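Local coordinates for protein probable N-acetyl-gamma-glutamyl-phosphate reductase, chloroplastic (Arabidopsis thaliana, PDB 1XYG) that probably catalyses the NADPH-dependent reduction of N-acetyl-glutamyl 5-phosphate to the semialdehyde, a step of arginine biosynthesis in the chloroplast, at residues 90-95 with 111-116; 107-112 with 341-346; 181-186 with 236-241; 260-265 with 316-321; 303-308 with 351-356. All coordinates share one frame; numbering follows the deposited sequence.

Contact 1 (90-95 with 111-116)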
# COMPACT_ATOMS: atom_id res chain seq x y z
N LEU A 90 -6.68 -11.37 -25.86
CA LEU A 90 -7.94 -10.67 -26.04
C LEU A 90 -8.93 -11.13 -24.97
O LEU A 90 -8.66 -12.08 -24.23
CB LEU A 90 -8.50 -10.95 -27.44
CG LEU A 90 -7.58 -10.41 -28.55
CD1 LEU A 90 -8.06 -10.85 -29.92
CD2 LEU A 90 -7.54 -8.89 -28.44
N PRO A 91 -10.07 -10.43 -24.83
CA PRO A 91 -11.04 -10.84 -23.81
C PRO A 91 -11.82 -12.09 -24.21
O PRO A 91 -11.77 -12.52 -25.37
CB PRO A 91 -11.95 -9.62 -23.68
CG PRO A 91 -11.03 -8.48 -24.06
CD PRO A 91 -10.32 -9.03 -25.24
N HIS A 92 -12.54 -12.64 -23.25
CA HIS A 92 -13.34 -13.84 -23.43
C HIS A 92 -14.56 -13.54 -24.32
O HIS A 92 -15.37 -12.68 -23.99
CB HIS A 92 -13.80 -14.35 -22.05
CG HIS A 92 -12.74 -14.27 -20.99
ND1 HIS A 92 -11.44 -14.67 -21.21
CD2 HIS A 92 -12.78 -13.81 -19.72
CE1 HIS A 92 -10.72 -14.47 -20.12
NE2 HIS A 92 -11.51 -13.94 -19.20
N GLY A 93 -14.67 -14.24 -25.44
CA GLY A 93 -15.80 -14.03 -26.34
C GLY A 93 -15.47 -13.27 -27.61
O GLY A 93 -16.36 -12.75 -28.28
N THR A 94 -14.19 -13.23 -27.94
CA THR A 94 -13.70 -12.54 -29.11
C THR A 94 -12.70 -13.47 -29.76
O THR A 94 -12.62 -13.61 -30.98
CB THR A 94 -12.93 -11.28 -28.67
OG1 THR A 94 -13.79 -10.45 -27.87
CG2 THR A 94 -12.43 -10.50 -29.86
N THR A 95 -11.95 -14.12 -28.88
CA THR A 95 -10.88 -15.04 -29.23
C THR A 95 -11.24 -16.20 -30.15
O THR A 95 -10.44 -16.57 -31.02
CB THR A 95 -10.25 -15.60 -27.94
OG1 THR A 95 -9.67 -14.51 -27.19
CG2 THR A 95 -9.18 -16.60 -28.24
N LEU A 111 -4.33 -16.93 -24.26
CA LEU A 111 -4.37 -16.67 -22.82
C LEU A 111 -5.78 -16.45 -22.30
O LEU A 111 -5.99 -16.40 -21.09
CB LEU A 111 -3.50 -15.47 -22.46
CG LEU A 111 -2.00 -15.76 -22.40
CD1 LEU A 111 -1.40 -15.65 -23.79
CD2 LEU A 111 -1.33 -14.79 -21.44
N SER A 112 -6.75 -16.32 -23.22
CA SER A 112 -8.14 -16.11 -22.81
C SER A 112 -8.68 -17.44 -22.29
O SER A 112 -7.99 -18.45 -22.29
CB SER A 112 -9.00 -15.65 -23.98
OG SER A 112 -9.54 -16.77 -24.67
N ALA A 113 -9.93 -17.43 -21.84
CA ALA A 113 -10.56 -18.64 -21.32
C ALA A 113 -11.43 -19.36 -22.34
O ALA A 113 -11.89 -20.47 -22.10
CB ALA A 113 -11.39 -18.28 -20.10
N ASP A 114 -11.63 -18.73 -23.50
CA ASP A 114 -12.50 -19.27 -24.55
C ASP A 114 -12.24 -20.69 -25.07
O ASP A 114 -13.13 -21.28 -25.69
CB ASP A 114 -12.53 -18.32 -25.75
CG ASP A 114 -13.55 -17.22 -25.62
OD1 ASP A 114 -14.32 -17.21 -24.64
OD2 ASP A 114 -13.58 -16.35 -26.52
N PHE A 115 -11.04 -21.23 -24.87
CA PHE A 115 -10.76 -22.58 -25.36
C PHE A 115 -10.36 -23.56 -24.25
O PHE A 115 -9.91 -24.67 -24.53
CB PHE A 115 -9.63 -22.54 -26.41
CG PHE A 115 -10.08 -22.08 -27.77
CD1 PHE A 115 -10.83 -22.93 -28.59
CD2 PHE A 115 -9.75 -20.81 -28.24
CE1 PHE A 115 -11.24 -22.52 -29.85
CE2 PHE A 115 -10.16 -20.39 -29.50
CZ PHE A 115 -10.90 -21.25 -30.31
N ARG A 116 -10.54 -23.15 -23.00
CA ARG A 116 -10.18 -24.00 -21.87
C ARG A 116 -11.17 -25.13 -21.61
O ARG A 116 -10.77 -26.26 -21.31
CB ARG A 116 -10.03 -23.15 -20.60
CG ARG A 116 -8.94 -22.07 -20.66
CD ARG A 116 -8.85 -21.29 -19.34
NE ARG A 116 -8.03 -20.08 -19.48
CZ ARG A 116 -8.15 -19.01 -18.70
NH1 ARG A 116 -9.05 -18.99 -17.72
NH2 ARG A 116 -7.40 -17.94 -18.92
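The imidazole of H92 receives A113 on one face and S112 at its edge. The methyl CB of A113 sits 4.1 Å from the centroid of the H92 ring, a CH-pi contact displaced toward the rim, while CB of S112 comes within 3.8 Å of H92 ND1 near the ring plane. H92 is itself poorly ordered, so this ring position is less certain than its surroundings. The F115 ring meets CG2 of T95 at its edge, with CE2 as the nearest ring atom.

The carboxylate of D114 ties the two loops together. Its OD2 accepts from G93 N at 2.6 Å on the syn side, 23° out of the carboxylate plane. The second oxygen, OD1, is held by the hydroxyl of Y123, so both oxygens have partners, which should restrict rotation of the group. S112 steadies the same turn: its OG, set between the backbone N and the carbonyl carbon (chi1 89°), accepts from D114 N at 3.1 Å, an ST turn, and also bonds the carboxylate of D110. G93 has a phi of 106°, which suits a residue without CB.

Both segments follow parallel strands, 85-88 and 107-110, and so lie at the C-terminal ends of the strands of the Rossmann-type sheet, the side on which such domains bind their dinucleotide; the H92 side chain is about 9 Å from that of C163, the active-site cysteine by similarity.

Contact 2 (107-112 with 341-346)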
# COMPACT_ATOMS: atom_id res chain seq x y z
N LYS A 107 1.64 -21.49 -34.58
CA LYS A 107 1.54 -22.16 -33.30
C LYS A 107 0.86 -21.08 -32.45
O LYS A 107 1.31 -19.94 -32.42
CB LYS A 107 2.92 -22.51 -32.73
CG LYS A 107 3.58 -23.72 -33.40
CD LYS A 107 2.76 -24.98 -33.20
CE LYS A 107 3.43 -26.20 -33.82
NZ LYS A 107 4.74 -26.48 -33.19
N ILE A 108 -0.22 -21.44 -31.76
CA ILE A 108 -0.97 -20.46 -30.99
C ILE A 108 -1.18 -20.77 -29.51
O ILE A 108 -1.54 -21.88 -29.14
CB ILE A 108 -2.37 -20.24 -31.61
CG1 ILE A 108 -2.26 -19.88 -33.09
CG2 ILE A 108 -3.11 -19.13 -30.85
CD1 ILE A 108 -3.57 -19.96 -33.84
N VAL A 109 -0.94 -19.77 -28.68
CA VAL A 109 -1.18 -19.90 -27.26
C VAL A 109 -2.18 -18.82 -26.88
O VAL A 109 -1.86 -17.63 -26.88
CB VAL A 109 0.11 -19.75 -26.41
CG1 VAL A 109 -0.26 -19.64 -24.93
CG2 VAL A 109 1.01 -20.98 -26.61
N ASP A 110 -3.40 -19.24 -26.61
CA ASP A 110 -4.46 -18.31 -26.24
C ASP A 110 -4.50 -18.16 -24.73
O ASP A 110 -4.69 -19.13 -24.01
CB ASP A 110 -5.81 -18.81 -26.74
CG ASP A 110 -6.96 -17.91 -26.31
OD1 ASP A 110 -6.76 -16.69 -26.22
OD2 ASP A 110 -8.08 -18.42 -26.06
N LEU A 111 -4.33 -16.93 -24.26
CA LEU A 111 -4.37 -16.67 -22.82
C LEU A 111 -5.78 -16.45 -22.30
O LEU A 111 -5.99 -16.40 -21.09
CB LEU A 111 -3.50 -15.47 -22.46
CG LEU A 111 -2.00 -15.76 -22.40
CD1 LEU A 111 -1.40 -15.65 -23.79
CD2 LEU A 111 -1.33 -14.79 -21.44
N SER A 112 -6.75 -16.32 -23.22
CA SER A 112 -8.14 -16.11 -22.81
C SER A 112 -8.68 -17.44 -22.29
O SER A 112 -7.99 -18.45 -22.29
CB SER A 112 -9.00 -15.65 -23.98
OG SER A 112 -9.54 -16.77 -24.67
N ASN A 341 7.53 -22.20 -25.52
CA ASN A 341 8.91 -22.67 -25.60
C ASN A 341 8.96 -24.11 -26.09
O ASN A 341 9.56 -24.39 -27.12
CB ASN A 341 9.62 -22.57 -24.24
CG ASN A 341 10.20 -21.17 -23.98
OD1 ASN A 341 10.59 -20.46 -24.92
ND2 ASN A 341 10.28 -20.79 -22.71
N ILE A 342 8.30 -25.02 -25.36
CA ILE A 342 8.31 -26.42 -25.74
C ILE A 342 7.55 -26.71 -27.04
O ILE A 342 7.88 -27.66 -27.75
CB ILE A 342 7.76 -27.31 -24.60
CG1 ILE A 342 6.31 -26.94 -24.28
CG2 ILE A 342 8.63 -27.13 -23.35
CD1 ILE A 342 5.69 -27.81 -23.20
N MET A 343 6.54 -25.90 -27.35
CA MET A 343 5.77 -26.09 -28.57
C MET A 343 6.66 -25.84 -29.79
O MET A 343 6.47 -26.44 -30.85
CB MET A 343 4.58 -25.13 -28.62
CG MET A 343 3.44 -25.51 -27.69
SD MET A 343 2.33 -24.13 -27.38
CE MET A 343 1.25 -24.19 -28.84
N LEU A 344 7.64 -24.95 -29.63
CA LEU A 344 8.57 -24.61 -30.70
C LEU A 344 9.88 -25.40 -30.61
O LEU A 344 10.80 -25.16 -31.40
CB LEU A 344 8.87 -23.11 -30.69
CG LEU A 344 7.69 -22.23 -31.15
CD1 LEU A 344 8.03 -20.74 -31.10
CD2 LEU A 344 7.33 -22.64 -32.56
N GLY A 345 9.95 -26.33 -29.67
CA GLY A 345 11.15 -27.14 -29.54
C GLY A 345 12.30 -26.52 -28.78
O GLY A 345 13.42 -27.01 -28.86
N TYR A 346 12.05 -25.44 -28.04
CA TYR A 346 13.11 -24.81 -27.26
C TYR A 346 13.04 -25.25 -25.80
O TYR A 346 12.02 -25.78 -25.34
CB TYR A 346 13.00 -23.27 -27.31
CG TYR A 346 13.28 -22.64 -28.66
CD1 TYR A 346 12.34 -22.70 -29.69
CD2 TYR A 346 14.51 -22.02 -28.92
CE1 TYR A 346 12.61 -22.16 -30.94
CE2 TYR A 346 14.79 -21.48 -30.18
CZ TYR A 346 13.84 -21.55 -31.18
OH TYR A 346 14.13 -21.06 -32.43
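M343 reaches V109 through a side chain that runs out from the helix and then bends. The turn at chi3 (83°) places CE beside the strand, with M343 CE 3.6 Å from I108 O. The sulfur SD of M343 lies 3.5 Å from CG2 of V109, and the two side chains cross at a slant. K107 is bent twice. The bend at chi2 (-62°) sets the course of CD, and that at chi4 (62°) places K107 NZ 2.9 Å from M343 O, a weak hydrogen bond to a carbonyl of the last helical turn. On the way CG of K107 passes CD2 of L344 at 4.0 Å, the two chains sliding past each other in opposite directions.

The helix then ends in a Schellman motif, with G345 at positive phi. What is joined here is strand 107-110 of the parallel, Rossmann-type sheet and the C-terminal end of helix 329-343, the chain's last helix, which packs against that sheet.

Contact 3 (181-186 with 236-241)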
# COMPACT_ATOMS: atom_id res chain seq x y z
N ILE A 181 -6.38 -38.12 -1.41
CA ILE A 181 -7.41 -37.24 -0.85
C ILE A 181 -8.74 -37.57 -1.43
O ILE A 181 -8.86 -38.05 -2.52
CB ILE A 181 -7.10 -35.73 -1.11
CG1 ILE A 181 -7.02 -35.51 -2.60
CG2 ILE A 181 -5.81 -35.34 -0.42
CD1 ILE A 181 -6.88 -34.07 -3.00
N LYS A 182 -9.80 -37.33 -0.68
CA LYS A 182 -11.21 -37.60 -1.17
C LYS A 182 -11.57 -36.45 -2.12
O LYS A 182 -10.96 -35.36 -2.07
CB LYS A 182 -12.17 -37.62 0.02
CG LYS A 182 -11.90 -38.78 0.99
CD LYS A 182 -12.68 -38.50 2.29
CE LYS A 182 -12.48 -39.69 3.26
NZ LYS A 182 -13.04 -39.35 4.63
N HIS A 183 -12.49 -36.69 -3.04
CA HIS A 183 -12.87 -35.58 -3.93
C HIS A 183 -14.13 -34.80 -3.51
O HIS A 183 -14.61 -33.97 -4.27
CB HIS A 183 -12.99 -36.07 -5.38
CG HIS A 183 -14.16 -36.97 -5.63
ND1 HIS A 183 -14.07 -38.33 -5.51
CD2 HIS A 183 -15.43 -36.70 -6.00
CE1 HIS A 183 -15.24 -38.87 -5.79
NE2 HIS A 183 -16.09 -37.90 -6.09
N GLU A 184 -14.63 -35.07 -2.31
CA GLU A 184 -15.78 -34.32 -1.81
C GLU A 184 -15.32 -33.28 -0.82
O GLU A 184 -14.29 -33.45 -0.15
CB GLU A 184 -16.84 -35.21 -1.15
CG GLU A 184 -16.36 -36.53 -0.64
CD GLU A 184 -16.44 -37.61 -1.70
OE1 GLU A 184 -17.56 -37.92 -2.15
OE2 GLU A 184 -15.39 -38.15 -2.08
N ASN A 185 -16.06 -32.19 -0.74
CA ASN A 185 -15.77 -31.13 0.20
C ASN A 185 -14.38 -30.49 0.11
O ASN A 185 -13.74 -30.22 1.11
CB ASN A 185 -16.06 -31.62 1.61
CG ASN A 185 -17.52 -32.01 1.77
OD1 ASN A 185 -17.86 -33.17 1.92
ND2 ASN A 185 -18.40 -31.02 1.72
N ILE A 186 -13.91 -30.29 -1.11
CA ILE A 186 -12.64 -29.61 -1.34
C ILE A 186 -13.04 -28.14 -1.31
O ILE A 186 -13.79 -27.67 -2.18
CB ILE A 186 -12.07 -29.96 -2.73
CG1 ILE A 186 -11.65 -31.42 -2.75
CG2 ILE A 186 -10.94 -29.02 -3.06
CD1 ILE A 186 -11.19 -31.92 -4.12
N ALA A 236 -9.72 -37.49 -11.14
CA ALA A 236 -10.48 -38.32 -10.22
C ALA A 236 -11.40 -39.29 -10.95
O ALA A 236 -11.98 -40.18 -10.33
CB ALA A 236 -11.29 -37.43 -9.27
N GLN A 237 -11.53 -39.10 -12.26
CA GLN A 237 -12.38 -39.95 -13.09
C GLN A 237 -13.78 -40.05 -12.50
O GLN A 237 -14.41 -41.10 -12.48
CB GLN A 237 -11.77 -41.34 -13.22
CG GLN A 237 -10.40 -41.34 -13.86
CD GLN A 237 -9.85 -42.73 -14.07
OE1 GLN A 237 -8.69 -42.91 -14.42
NE2 GLN A 237 -10.70 -43.74 -13.87
N SER A 238 -14.24 -38.93 -11.98
CA SER A 238 -15.55 -38.79 -11.37
C SER A 238 -15.82 -37.30 -11.33
O SER A 238 -14.89 -36.50 -11.26
CB SER A 238 -15.56 -39.38 -9.96
OG SER A 238 -16.89 -39.57 -9.50
N LYS A 239 -17.09 -36.91 -11.39
CA LYS A 239 -17.42 -35.50 -11.37
C LYS A 239 -17.09 -34.89 -10.01
O LYS A 239 -17.59 -35.34 -8.97
CB LYS A 239 -18.91 -35.29 -11.70
CG LYS A 239 -19.39 -33.83 -11.79
CD LYS A 239 -18.31 -32.91 -12.39
CE LYS A 239 -18.75 -31.46 -12.59
NZ LYS A 239 -17.57 -30.59 -12.38
N VAL A 240 -16.21 -33.89 -10.01
CA VAL A 240 -15.81 -33.22 -8.78
C VAL A 240 -16.48 -31.86 -8.66
O VAL A 240 -16.44 -31.06 -9.59
CB VAL A 240 -14.28 -33.04 -8.75
CG1 VAL A 240 -13.86 -32.27 -7.53
CG2 VAL A 240 -13.61 -34.41 -8.78
N THR A 241 -17.11 -31.62 -7.52
CA THR A 241 -17.78 -30.35 -7.24
C THR A 241 -17.02 -29.70 -6.09
O THR A 241 -16.94 -30.26 -4.99
CB THR A 241 -19.25 -30.58 -6.82
OG1 THR A 241 -19.94 -31.25 -7.88
CG2 THR A 241 -19.94 -29.27 -6.51
O HOH W 1 -17.06 -33.94 -5.60
O HOH W 2 -14.77 -31.27 -3.75
O HOH W 3 -18.29 -31.96 -3.03
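H183 and V240 form the first shell, crossing at a slant so that CG2 of V240 comes 3.8 Å from CB of H183. The H183 ring meets the other loop obliquely: its CD2 approaches K239 O and its NE2 approaches OG of S238, both at 3.9 Å and as van der Waals neighbours. The carboxylate atom OE2 of E184 stands over the centre of one face of this ring. CD1 of I186 meets the other methyl, CG1 of V240, at 4.3 Å.

Next come three waters, which carry the polar link between the backbones. One donates to H183 O and accepts from T241 N. A second is gripped by three bonds, donating to H183 O and, at 2.7 Å, to T241 O while accepting from I186 N. The third accepts from N185 N and donates to T241 O. Thus H183 O and T241 O each receive two waters.

Farther out, S233 OG accepts a hydrogen bond from V240 N, K239 NZ pairs with E229, and I186 packs on L172 of helix 163-177. N185 and T241 also touch R318 and R314 of the second subunit. The arrangement is a water-mediated pairing of two loops that lead into strands 187-193 and 243-249, neighbours in the mixed sheet of the dimerisation domain.

Contact 4 (260-265 with 316-321)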
# COMPACT_ATOMS: atom_id res chain seq x y z
N TYR A 260 -8.54 -26.55 1.52
CA TYR A 260 -8.94 -27.42 2.61
C TYR A 260 -9.50 -28.73 2.07
O TYR A 260 -10.59 -28.75 1.50
CB TYR A 260 -9.98 -26.70 3.46
CG TYR A 260 -9.48 -25.37 3.98
CD1 TYR A 260 -8.69 -25.30 5.13
CD2 TYR A 260 -9.81 -24.18 3.33
CE1 TYR A 260 -8.23 -24.06 5.62
CE2 TYR A 260 -9.36 -22.94 3.81
CZ TYR A 260 -8.58 -22.89 4.95
OH TYR A 260 -8.13 -21.68 5.42
N VAL A 261 -8.75 -29.81 2.24
CA VAL A 261 -9.17 -31.11 1.75
C VAL A 261 -9.28 -32.18 2.83
O VAL A 261 -8.72 -32.06 3.93
CB VAL A 261 -8.20 -31.65 0.67
CG1 VAL A 261 -8.09 -30.65 -0.47
CG2 VAL A 261 -6.83 -31.92 1.28
N GLU A 262 -10.00 -33.24 2.49
CA GLU A 262 -10.19 -34.38 3.36
C GLU A 262 -9.25 -35.46 2.84
O GLU A 262 -9.31 -35.80 1.66
CB GLU A 262 -11.63 -34.87 3.27
CG GLU A 262 -12.20 -35.33 4.57
CD GLU A 262 -13.66 -35.71 4.44
OE1 GLU A 262 -14.44 -34.90 3.89
OE2 GLU A 262 -14.02 -36.82 4.89
N MET A 263 -8.38 -35.97 3.70
CA MET A 263 -7.46 -37.01 3.27
C MET A 263 -8.20 -38.33 3.19
O MET A 263 -9.19 -38.55 3.88
CB MET A 263 -6.28 -37.12 4.24
CG MET A 263 -5.41 -35.86 4.30
SD MET A 263 -3.93 -36.03 5.36
CE MET A 263 -4.64 -35.70 6.96
N ALA A 264 -7.73 -39.19 2.30
CA ALA A 264 -8.35 -40.48 2.15
C ALA A 264 -8.07 -41.25 3.44
O ALA A 264 -7.20 -40.86 4.24
CB ALA A 264 -7.76 -41.23 0.96
N PRO A 265 -8.82 -42.33 3.69
CA PRO A 265 -8.62 -43.13 4.90
C PRO A 265 -7.18 -43.60 5.09
O PRO A 265 -6.54 -44.07 4.15
CB PRO A 265 -9.58 -44.31 4.68
CG PRO A 265 -10.69 -43.70 3.90
CD PRO A 265 -9.94 -42.84 2.88
N PRO A 316 -9.44 -33.67 12.55
CA PRO A 316 -8.86 -34.96 12.16
C PRO A 316 -9.31 -35.46 10.79
O PRO A 316 -10.49 -35.42 10.45
CB PRO A 316 -9.26 -35.89 13.30
CG PRO A 316 -10.37 -35.16 14.02
CD PRO A 316 -9.98 -33.73 13.92
N GLY A 317 -8.35 -35.92 10.00
CA GLY A 317 -8.64 -36.44 8.68
C GLY A 317 -8.51 -35.39 7.59
O GLY A 317 -8.52 -35.72 6.40
N ARG A 318 -8.39 -34.13 8.00
CA ARG A 318 -8.25 -33.05 7.03
C ARG A 318 -6.84 -32.48 6.95
O ARG A 318 -6.05 -32.59 7.89
CB ARG A 318 -9.25 -31.93 7.34
CG ARG A 318 -10.58 -32.09 6.61
CD ARG A 318 -11.46 -30.88 6.83
NE ARG A 318 -12.63 -30.91 5.95
CZ ARG A 318 -12.63 -30.48 4.69
NH1 ARG A 318 -11.54 -29.96 4.15
NH2 ARG A 318 -13.74 -30.58 3.96
N ALA A 319 -6.54 -31.89 5.80
CA ALA A 319 -5.23 -31.29 5.57
C ALA A 319 -5.41 -29.92 4.91
O ALA A 319 -6.47 -29.61 4.35
CB ALA A 319 -4.39 -32.20 4.67
N ILE A 320 -4.38 -29.09 5.00
CA ILE A 320 -4.42 -27.76 4.42
C ILE A 320 -3.25 -27.58 3.45
O ILE A 320 -2.09 -27.83 3.80
CB ILE A 320 -4.33 -26.68 5.51
CG1 ILE A 320 -5.49 -26.85 6.49
CG2 ILE A 320 -4.38 -25.28 4.86
CD1 ILE A 320 -5.47 -25.88 7.64
N ILE A 321 -3.57 -27.15 2.24
CA ILE A 321 -2.56 -26.93 1.22
C ILE A 321 -2.53 -25.46 0.82
O ILE A 321 -3.57 -24.87 0.51
CB ILE A 321 -2.85 -27.79 -0.02
CG1 ILE A 321 -2.81 -29.27 0.36
CG2 ILE A 321 -1.85 -27.47 -1.12
CD1 ILE A 321 -3.47 -30.16 -0.65
O HOH W 4 -15.56 -32.52 5.07
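V261 and A319 exchange both of their backbone bonds, A319 N to V261 O at 2.9 Å and V261 N to A319 O at 3.1 Å, as an antiparallel hydrogen-bonded pair joining strands 255-262 and 318-325, neighbours in the mixed sheet of the dimerisation domain. Two residues on, M263 N donates to G317 O at 2.7 Å, nearly along the C=O axis. R318 adds a side-chain bond: its NH1 donates to Y260 O at 3.1 Å, with the oxygen in the guanidinium plane but the donor standing 74° out of the carbonyl plane. NH2 of R318 bonds N185 O and a water, and that water donates to OE1 of E262, bridging charges that are 4.4 Å apart between E262 OE1 and R318 NH2. OE2 of E262 forms a salt bridge with K182. The Y260 ring lies side by side with I320, Y260 CD1 to I320 CG1 at 3.8 Å, and its hydroxyl bonds D189 of the second subunit.

The arginine's charge is probably partly offset by E262 through the water, with carbonyl oxygens taking up its N-H groups.

Contact 5 (303-308 with 351-356)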
# COMPACT_ATOMS: atom_id res chain seq x y z
N SER A 303 8.16 -13.58 -10.68
CA SER A 303 8.82 -14.76 -11.22
C SER A 303 7.78 -15.75 -11.70
O SER A 303 6.58 -15.55 -11.50
CB SER A 303 9.70 -15.41 -10.15
OG SER A 303 8.89 -16.05 -9.17
N ASN A 304 8.24 -16.83 -12.31
CA ASN A 304 7.35 -17.84 -12.82
C ASN A 304 7.23 -19.03 -11.86
O ASN A 304 6.73 -20.09 -12.23
CB ASN A 304 7.85 -18.33 -14.18
CG ASN A 304 6.79 -19.07 -14.96
OD1 ASN A 304 5.68 -18.57 -15.12
ND2 ASN A 304 7.12 -20.27 -15.44
N TYR A 305 7.66 -18.83 -10.62
CA TYR A 305 7.62 -19.91 -9.63
C TYR A 305 6.33 -20.05 -8.84
O TYR A 305 5.58 -19.10 -8.63
CB TYR A 305 8.77 -19.75 -8.64
CG TYR A 305 10.12 -19.88 -9.28
CD1 TYR A 305 10.64 -21.13 -9.62
CD2 TYR A 305 10.88 -18.75 -9.57
CE1 TYR A 305 11.88 -21.24 -10.24
CE2 TYR A 305 12.11 -18.84 -10.18
CZ TYR A 305 12.61 -20.09 -10.52
OH TYR A 305 13.82 -20.17 -11.16
N CYS A 306 6.11 -21.28 -8.39
CA CYS A 306 4.96 -21.63 -7.58
C CYS A 306 5.50 -22.37 -6.36
O CYS A 306 6.24 -23.34 -6.50
CB CYS A 306 4.01 -22.56 -8.35
SG CYS A 306 2.75 -23.37 -7.33
N HIS A 307 5.17 -21.89 -5.17
CA HIS A 307 5.60 -22.55 -3.95
C HIS A 307 4.35 -23.11 -3.30
O HIS A 307 3.32 -22.43 -3.24
CB HIS A 307 6.26 -21.55 -2.98
CG HIS A 307 7.59 -21.02 -3.45
ND1 HIS A 307 8.28 -20.05 -2.76
CD2 HIS A 307 8.34 -21.31 -4.54
CE1 HIS A 307 9.40 -19.77 -3.40
NE2 HIS A 307 9.46 -20.52 -4.48
N MET A 308 4.44 -24.34 -2.82
CA MET A 308 3.32 -24.96 -2.14
C MET A 308 3.81 -25.70 -0.90
O MET A 308 4.97 -26.10 -0.81
CB MET A 308 2.58 -25.93 -3.08
CG MET A 308 3.43 -27.07 -3.61
SD MET A 308 2.44 -28.22 -4.60
CE MET A 308 2.07 -27.19 -6.05
N GLY A 351 14.24 -17.99 -21.14
CA GLY A 351 13.72 -16.67 -20.87
C GLY A 351 12.70 -16.60 -19.74
O GLY A 351 11.91 -15.66 -19.67
N LEU A 352 12.72 -17.59 -18.85
CA LEU A 352 11.79 -17.63 -17.73
C LEU A 352 12.48 -17.83 -16.39
O LEU A 352 11.86 -18.26 -15.43
CB LEU A 352 10.77 -18.75 -17.93
CG LEU A 352 9.68 -18.55 -18.98
CD1 LEU A 352 8.96 -19.88 -19.21
CD2 LEU A 352 8.70 -17.44 -18.53
N LEU A 353 13.77 -17.52 -16.32
CA LEU A 353 14.50 -17.71 -15.07
C LEU A 353 14.64 -16.45 -14.21
O LEU A 353 15.50 -16.39 -13.33
CB LEU A 353 15.87 -18.32 -15.36
CG LEU A 353 15.82 -19.71 -16.00
CD1 LEU A 353 17.23 -20.24 -16.18
CD2 LEU A 353 15.01 -20.65 -15.11
N HIS A 354 13.79 -15.46 -14.46
CA HIS A 354 13.82 -14.22 -13.68
C HIS A 354 13.62 -14.62 -12.22
O HIS A 354 12.75 -15.44 -11.90
CB HIS A 354 12.69 -13.28 -14.07
CG HIS A 354 12.61 -12.99 -15.54
ND1 HIS A 354 12.07 -13.89 -16.44
CD2 HIS A 354 12.96 -11.90 -16.25
CE1 HIS A 354 12.10 -13.36 -17.65
NE2 HIS A 354 12.64 -12.15 -17.56
N GLN A 355 14.43 -14.06 -11.32
CA GLN A 355 14.29 -14.37 -9.91
C GLN A 355 13.32 -13.40 -9.26
O GLN A 355 13.19 -12.26 -9.70
CB GLN A 355 15.66 -14.34 -9.21
CG GLN A 355 16.57 -15.50 -9.60
CD GLN A 355 15.88 -16.85 -9.49
OE1 GLN A 355 15.60 -17.33 -8.39
NE2 GLN A 355 15.60 -17.47 -10.63
N PRO A 356 12.62 -13.85 -8.20
CA PRO A 356 11.64 -13.00 -7.51
C PRO A 356 12.17 -11.61 -7.15
O PRO A 356 13.32 -11.47 -6.71
CB PRO A 356 11.29 -13.82 -6.26
CG PRO A 356 11.51 -15.24 -6.70
CD PRO A 356 12.79 -15.13 -7.50
O HOH W 5 11.09 -16.85 -13.22
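The backbones run past each other without pairing, closest at S303 and P356 with CA atoms 5.0 Å apart, and a water joins them: it accepts from N304 N and donates to L352 O and H354 O. CB of S303 rests 3.5 Å from H354 O, and OG of S303, which bonds V300 O, lies 3.7 Å from CG of P356. NE2 of Q355 comes in at the edge of the Y305 ring, near its plane, the amide and ring planes 63° apart. A bend at chi2 (-50°) turns CD back, and Q355 NE2 donates to Y305 OH at 3.3 Å, nearly straight (163°), with the oxygen in the amide plane; the same NE2 donates to L353 O at 2.9 Å. The Y305 hydroxyl also bonds E284.

N304 faces helix 329-343 through its bond to Q338, and L352 packs on L337 of that helix. The C-terminal tail thus lies against the entrance to strand 306-312, next to strands 286-288 and 318-325, with A66 and H63 of the third subunit packing on Y305 and P356.

Contact 1 lies in the nucleotide-binding domain, and contact 2 joins a strand of that domain to the end of helix 329-343; they share L111 and S112, since the strand in contact 2 runs into the loop of contact 1, and CG2 of T95 also packs on OD2 of D110. Contacts 3 and 4 adjoin in the dimerisation domain, their centres 12 Å apart, joined by the salt bridge from K182 NZ to E262 OE2 (2.7 Å), and both reach the second subunit. Contact 5 meets contact 2 where N341 touches L352, and shares its sheet with contact 4. Relative to C163, the active-site residue by similarity, the side chains of H92 and N304 are about 9 Å and 11 Å away.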